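Side-chain contacts in lipase aflb (Neosartorya fumigata, PDB 6IDY), which probably hydrolyses ester bonds of lipid substrates as a fungal lipase of the alpha/beta-hydrolase fold: residues S28-A33 against L276-C281; N103-L106 against L110-I113; Q288-E293 against Q328-L333. All coordinates share one frame; numbering follows the deposited sequence.

Contact 1. Residues S28-A33 against L276-C281; sequences SIESEA and LAALAC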
# COMPACT_ATOMS: atom_id res chain seq x y z
N SER A 28 -9.27 7.39 25.51
CA SER A 28 -7.85 7.42 25.17
C SER A 28 -7.58 8.19 23.87
O SER A 28 -6.48 8.72 23.69
CB SER A 28 -7.29 6.00 25.06
OG SER A 28 -7.87 5.25 24.01
N ILE A 29 -8.58 8.25 22.98
CA ILE A 29 -8.53 8.91 21.68
C ILE A 29 -8.74 10.43 21.82
O ILE A 29 -9.52 10.88 22.67
CB ILE A 29 -9.57 8.24 20.72
CG1 ILE A 29 -9.38 6.69 20.62
CG2 ILE A 29 -9.61 8.88 19.33
CD1 ILE A 29 -8.06 6.15 19.98
N GLU A 30 -8.03 11.22 20.98
CA GLU A 30 -8.13 12.68 20.94
C GLU A 30 -9.52 13.12 20.46
O GLU A 30 -10.14 12.41 19.67
CB GLU A 30 -7.03 13.29 20.03
CG GLU A 30 -5.66 13.37 20.70
CD GLU A 30 -4.51 13.92 19.87
OE1 GLU A 30 -4.74 14.38 18.73
OE2 GLU A 30 -3.37 13.90 20.38
N SER A 31 -10.00 14.27 20.98
CA SER A 31 -11.32 14.85 20.70
C SER A 31 -11.71 14.86 19.23
O SER A 31 -12.80 14.38 18.88
CB SER A 31 -11.41 16.26 21.29
OG SER A 31 -11.61 16.23 22.69
N GLU A 32 -10.82 15.36 18.36
CA GLU A 32 -11.05 15.47 16.91
C GLU A 32 -11.24 14.11 16.23
O GLU A 32 -12.12 13.99 15.38
CB GLU A 32 -9.93 16.28 16.23
CG GLU A 32 -10.02 17.78 16.50
CD GLU A 32 -8.95 18.66 15.88
OE1 GLU A 32 -7.99 18.12 15.27
OE2 GLU A 32 -9.07 19.90 16.00
N ALA A 33 -10.43 13.10 16.61
CA ALA A 33 -10.53 11.76 16.04
C ALA A 33 -11.80 11.03 16.50
O ALA A 33 -12.40 10.31 15.70
CB ALA A 33 -9.28 10.96 16.37
N LEU A 276 -2.34 9.63 11.84
CA LEU A 276 -3.16 10.00 12.99
C LEU A 276 -2.94 11.43 13.50
O LEU A 276 -3.88 12.02 14.04
CB LEU A 276 -2.98 8.97 14.13
CG LEU A 276 -3.96 9.05 15.32
CD1 LEU A 276 -5.41 8.89 14.87
CD2 LEU A 276 -3.61 8.02 16.38
N ALA A 277 -1.73 11.99 13.33
CA ALA A 277 -1.40 13.36 13.77
C ALA A 277 -1.65 13.55 15.28
O ALA A 277 -2.16 14.58 15.72
CB ALA A 277 -2.14 14.40 12.93
N ALA A 278 -1.25 12.55 16.07
CA ALA A 278 -1.41 12.55 17.52
C ALA A 278 -0.08 12.25 18.23
O ALA A 278 0.94 12.04 17.57
CB ALA A 278 -2.46 11.51 17.91
N LEU A 279 -0.08 12.26 19.57
CA LEU A 279 1.09 11.94 20.38
C LEU A 279 1.20 10.42 20.60
O LEU A 279 2.30 9.89 20.64
CB LEU A 279 1.07 12.68 21.73
CG LEU A 279 1.21 14.22 21.68
CD1 LEU A 279 0.90 14.83 23.02
CD2 LEU A 279 2.61 14.64 21.22
N ALA A 280 0.05 9.73 20.78
CA ALA A 280 -0.02 8.27 20.99
C ALA A 280 -0.55 7.63 19.71
O ALA A 280 -1.70 7.86 19.31
CB ALA A 280 -0.90 7.94 22.19
N CYS A 281 0.32 6.90 19.02
CA CYS A 281 0.03 6.30 17.72
C CYS A 281 0.41 4.83 17.68
O CYS A 281 0.17 4.14 18.65
CB CYS A 281 0.74 7.11 16.63
SG CYS A 281 0.49 8.90 16.78
O HOH W 1 -5.51 12.27 16.26
O HOH W 2 -2.84 10.90 21.66
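E30 reaches over A278 with its whole carboxylate. CG is anti to the carbonyl carbon (chi1 -79°) and the chain beyond it is extended, carrying the acid group well clear of its own backbone. There CB of A278 sits over one face of the flat group, 3.6 Å from OE2 of E30 and 3.7 Å from its CD. The two segments share no direct hydrogen bond; polar contact goes through two waters that lie on the same side of the carboxylate as the methyl. One donates to L276 O at 2.8 Å and only weakly to E30 OE1; the other accepts from A280 N at 3.2 Å and again gives E30 OE2 a weak bond. Both waters sit well above the carboxylate plane. A33, I29 and L276 do not meet directly across the contact but share L423 of helix 414-424 as a neighbour. E30 occupies the N-cap position of helix 31-47, but here its side chain is directed across to the other loop. The result is a water-bridged surface contact between a helix start and the disulfide-tied C273-C281 loop, which follows strand 253-259 of the alpha/beta-hydrolase sheet.

Contact 2. Residues N103-L106 against L110-I113; sequences NGYL and LNSI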
# COMPACT_ATOMS: atom_id res chain seq x y z
N ASN A 103 -17.63 -2.46 5.37
CA ASN A 103 -18.06 -2.68 6.76
C ASN A 103 -17.75 -4.08 7.29
O ASN A 103 -17.42 -4.22 8.47
CB ASN A 103 -19.55 -2.33 6.93
CG ASN A 103 -20.03 -2.32 8.37
OD1 ASN A 103 -19.48 -1.63 9.23
ND2 ASN A 103 -21.07 -3.07 8.64
N GLY A 104 -17.80 -5.09 6.41
CA GLY A 104 -17.52 -6.48 6.76
C GLY A 104 -16.13 -6.98 6.42
O GLY A 104 -15.96 -8.18 6.22
N TYR A 105 -15.13 -6.07 6.38
CA TYR A 105 -13.73 -6.39 6.02
C TYR A 105 -13.04 -7.39 6.98
O TYR A 105 -12.24 -8.20 6.51
CB TYR A 105 -12.88 -5.10 5.85
CG TYR A 105 -12.38 -4.49 7.15
CD1 TYR A 105 -13.21 -3.73 7.95
CD2 TYR A 105 -11.07 -4.70 7.57
CE1 TYR A 105 -12.76 -3.19 9.16
CE2 TYR A 105 -10.61 -4.17 8.78
CZ TYR A 105 -11.46 -3.41 9.56
OH TYR A 105 -11.00 -2.86 10.74
N LEU A 106 -13.31 -7.30 8.31
CA LEU A 106 -12.68 -8.17 9.32
C LEU A 106 -12.97 -9.65 9.15
O LEU A 106 -12.08 -10.48 9.38
CB LEU A 106 -13.04 -7.73 10.74
CG LEU A 106 -12.30 -6.54 11.34
CD1 LEU A 106 -12.81 -6.27 12.72
CD2 LEU A 106 -10.79 -6.80 11.43
N LEU A 110 -10.69 -12.80 2.07
CA LEU A 110 -9.56 -12.18 1.36
C LEU A 110 -8.57 -11.48 2.30
O LEU A 110 -7.41 -11.28 1.93
CB LEU A 110 -10.03 -11.17 0.29
CG LEU A 110 -11.16 -11.58 -0.68
CD1 LEU A 110 -11.58 -10.40 -1.54
CD2 LEU A 110 -10.77 -12.78 -1.55
N ASN A 111 -9.02 -11.09 3.51
CA ASN A 111 -8.19 -10.39 4.50
C ASN A 111 -7.58 -11.31 5.56
O ASN A 111 -6.83 -10.85 6.41
CB ASN A 111 -8.99 -9.26 5.16
CG ASN A 111 -9.36 -8.15 4.22
OD1 ASN A 111 -8.65 -7.85 3.26
ND2 ASN A 111 -10.48 -7.51 4.47
N SER A 112 -7.88 -12.61 5.47
CA SER A 112 -7.40 -13.62 6.41
C SER A 112 -5.87 -13.66 6.57
O SER A 112 -5.13 -13.53 5.60
CB SER A 112 -7.92 -15.00 6.01
OG SER A 112 -7.37 -16.02 6.82
N ILE A 113 -5.43 -13.80 7.83
CA ILE A 113 -4.02 -13.96 8.20
C ILE A 113 -3.85 -15.44 8.63
O ILE A 113 -2.80 -15.81 9.15
CB ILE A 113 -3.53 -12.92 9.27
CG1 ILE A 113 -4.21 -13.10 10.65
CG2 ILE A 113 -3.69 -11.48 8.76
CD1 ILE A 113 -3.37 -12.62 11.86
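Only a few residues separate Y105, in a helix-like backbone conformation, from N111, which closes a short 3-10 segment, and their CA atoms stand 7.0 Å apart. N111 reaches across with its amide. ND2 of N111 donates to the main-chain O of Y105 at 2.8 Å, with a nearly straight N-H...O angle of 172°. The accepting oxygen lies in the plane of the N111 amide, whereas the donor approaches bent at 122° to the C=O and tilted out of the carbonyl plane. The same nitrogen is also bonded to T175 OG1, so two oxygens fix the rotation of the amide. It comes 3.7 Å from CB of Y105. With CG of Y105 between the backbone N and the carbonyl carbon (chi1 81°), the ring turns its edge to ND2 of N111, which lies near the ring plane. L106 then lays its CG over one face, 3.7 Å above the plane and toward the rim, and the hydroxyl reaches a hydrogen bond with E421 OE2. This loop follows helix 96-103. Helix 16-24 and helix 414-424 pack against Y105 through L16, I19 and I417, helix 173-178 supplies T175, and W194 of strand 190-195 binds L110 O next to N111.

Contact 3. Residues Q288-E293 against Q328-L333; sequences QGWNTE and QASAIL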
# COMPACT_ATOMS: atom_id res chain seq x y z
N GLN A 288 7.44 5.95 10.27
CA GLN A 288 7.31 6.56 8.96
C GLN A 288 7.55 8.08 8.96
O GLN A 288 7.31 8.75 7.95
CB GLN A 288 5.97 6.18 8.31
CG GLN A 288 6.01 4.73 7.84
CD GLN A 288 4.69 4.25 7.34
OE1 GLN A 288 3.82 3.82 8.10
NE2 GLN A 288 4.52 4.32 6.04
N GLY A 289 8.08 8.60 10.06
CA GLY A 289 8.50 10.00 10.13
C GLY A 289 9.78 10.15 9.32
O GLY A 289 10.56 9.21 9.22
N TRP A 290 9.98 11.32 8.72
CA TRP A 290 11.14 11.64 7.87
C TRP A 290 12.50 11.37 8.50
O TRP A 290 13.37 10.83 7.83
CB TRP A 290 11.08 13.11 7.42
CG TRP A 290 12.02 13.44 6.29
CD1 TRP A 290 13.30 13.90 6.40
CD2 TRP A 290 11.76 13.31 4.89
NE1 TRP A 290 13.84 14.10 5.15
CE2 TRP A 290 12.92 13.73 4.20
CE3 TRP A 290 10.64 12.91 4.14
CZ2 TRP A 290 12.99 13.75 2.80
CZ3 TRP A 290 10.71 12.93 2.75
CH2 TRP A 290 11.88 13.36 2.10
N ASN A 291 12.68 11.78 9.76
CA ASN A 291 13.97 11.70 10.45
C ASN A 291 14.09 10.60 11.50
O ASN A 291 14.97 10.67 12.37
CB ASN A 291 14.31 13.07 11.05
CG ASN A 291 15.18 13.87 10.12
OD1 ASN A 291 16.42 13.74 10.12
ND2 ASN A 291 14.56 14.67 9.28
N THR A 292 13.28 9.55 11.39
CA THR A 292 13.32 8.46 12.36
C THR A 292 14.57 7.61 12.24
O THR A 292 15.23 7.61 11.20
CB THR A 292 12.07 7.60 12.29
OG1 THR A 292 11.98 7.01 10.99
CG2 THR A 292 10.81 8.39 12.63
N GLU A 293 14.89 6.88 13.32
CA GLU A 293 15.99 5.93 13.34
C GLU A 293 15.69 4.81 12.36
O GLU A 293 16.60 4.34 11.69
CB GLU A 293 16.21 5.37 14.76
CG GLU A 293 17.12 6.25 15.60
CD GLU A 293 18.54 6.39 15.08
OE1 GLU A 293 19.21 5.35 14.87
OE2 GLU A 293 18.98 7.55 14.87
N GLN A 328 13.44 16.06 -3.91
CA GLN A 328 13.54 15.42 -2.59
C GLN A 328 12.37 14.46 -2.28
O GLN A 328 12.30 13.95 -1.17
CB GLN A 328 13.71 16.46 -1.45
CG GLN A 328 14.61 17.68 -1.78
CD GLN A 328 15.99 17.32 -2.26
OE1 GLN A 328 16.61 16.34 -1.83
NE2 GLN A 328 16.52 18.13 -3.17
N ALA A 329 11.46 14.23 -3.26
CA ALA A 329 10.29 13.35 -3.11
C ALA A 329 10.64 12.04 -2.41
O ALA A 329 11.64 11.40 -2.74
CB ALA A 329 9.64 13.07 -4.46
N SER A 330 9.82 11.66 -1.40
CA SER A 330 10.01 10.47 -0.58
C SER A 330 10.06 9.17 -1.39
O SER A 330 10.70 8.20 -0.99
CB SER A 330 8.91 10.37 0.47
OG SER A 330 9.23 9.36 1.40
N ALA A 331 9.38 9.16 -2.53
CA ALA A 331 9.28 7.99 -3.40
C ALA A 331 10.52 7.71 -4.23
O ALA A 331 10.64 6.61 -4.76
CB ALA A 331 8.08 8.15 -4.31
N ILE A 332 11.42 8.68 -4.36
CA ILE A 332 12.60 8.55 -5.21
C ILE A 332 13.64 7.57 -4.65
O ILE A 332 14.02 7.67 -3.49
CB ILE A 332 13.23 9.94 -5.55
CG1 ILE A 332 12.27 10.79 -6.41
CG2 ILE A 332 14.63 9.80 -6.21
CD1 ILE A 332 12.67 12.32 -6.55
N LEU A 333 14.09 6.64 -5.51
CA LEU A 333 15.19 5.75 -5.20
C LEU A 333 16.31 6.08 -6.17
O LEU A 333 16.05 6.37 -7.35
CB LEU A 333 14.83 4.26 -5.31
CG LEU A 333 13.98 3.66 -4.18
CD1 LEU A 333 13.71 2.20 -4.43
CD2 LEU A 333 14.62 3.86 -2.79
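Two type I turns meet here, and the second residue of each, W290 in G289-T292 and S330 in A329-I332, takes part, together with the carbonyl of Q328 just ahead of the second turn. W290 has CG anti to its backbone N (chi1 -166°), which swings the indole out from its turn and brings the six-membered ring up to the other loop. Its CH2 atom comes edge-on to the main-chain O of Q328, 3.3 Å away and in the ring plane, so a weakly polarised aromatic C-H faces the carbonyl oxygen. Next along the rim, CZ3 of W290 lies 3.9 Å from CB of S330, which approaches obliquely. The serine hydroxyl is turned to other work: OG of S330, also anti to its own backbone N, is hydrogen-bonded to both G265 O and H264 N and thus ties this turn to the loop carrying H264 and G265. H264 in turn stacks on the W290 ring, and V267 and P323 add further contacts to it. The two turns are not equally tight: the closing bond from I332 N to A329 O measures 3.2 Å, while that from T292 N to G289 O is weak at 3.5 Å. T292 takes over at the N-cap of helix 293-299, its side chain capping a backbone N of that helix. The first loop joins helix 283-287 to helix 293-299, with backbone bonds between T266 and both Q288 and W290. The second runs from strand 310-314 to the outer strand 341-345, with A329, A331 and I332 packed on Y314.

Overall arrangement
All three contacts are partly buried and join loops or helix starts around the sheet; contact 1 lies farthest out, about 22 Å from the chain centre against 16 Å for the others. Contacts 1 and 3 use neighbouring parts of one excursion after strand 253-259, on the two flanks of helix 283-287, nearest atoms about 9 Å apart. Contacts 1 and 2 share helix 414-424 as a packing partner. Contacts 2 and 3 sit on opposite sides of the chain's centre. The chemistry differs too: waters link the exposed acid of contact 1 to the other loop, one amide-to-carbonyl bond spans the short loop of contact 2, and contact 3 relies on an aromatic edge without a hydrogen bond across.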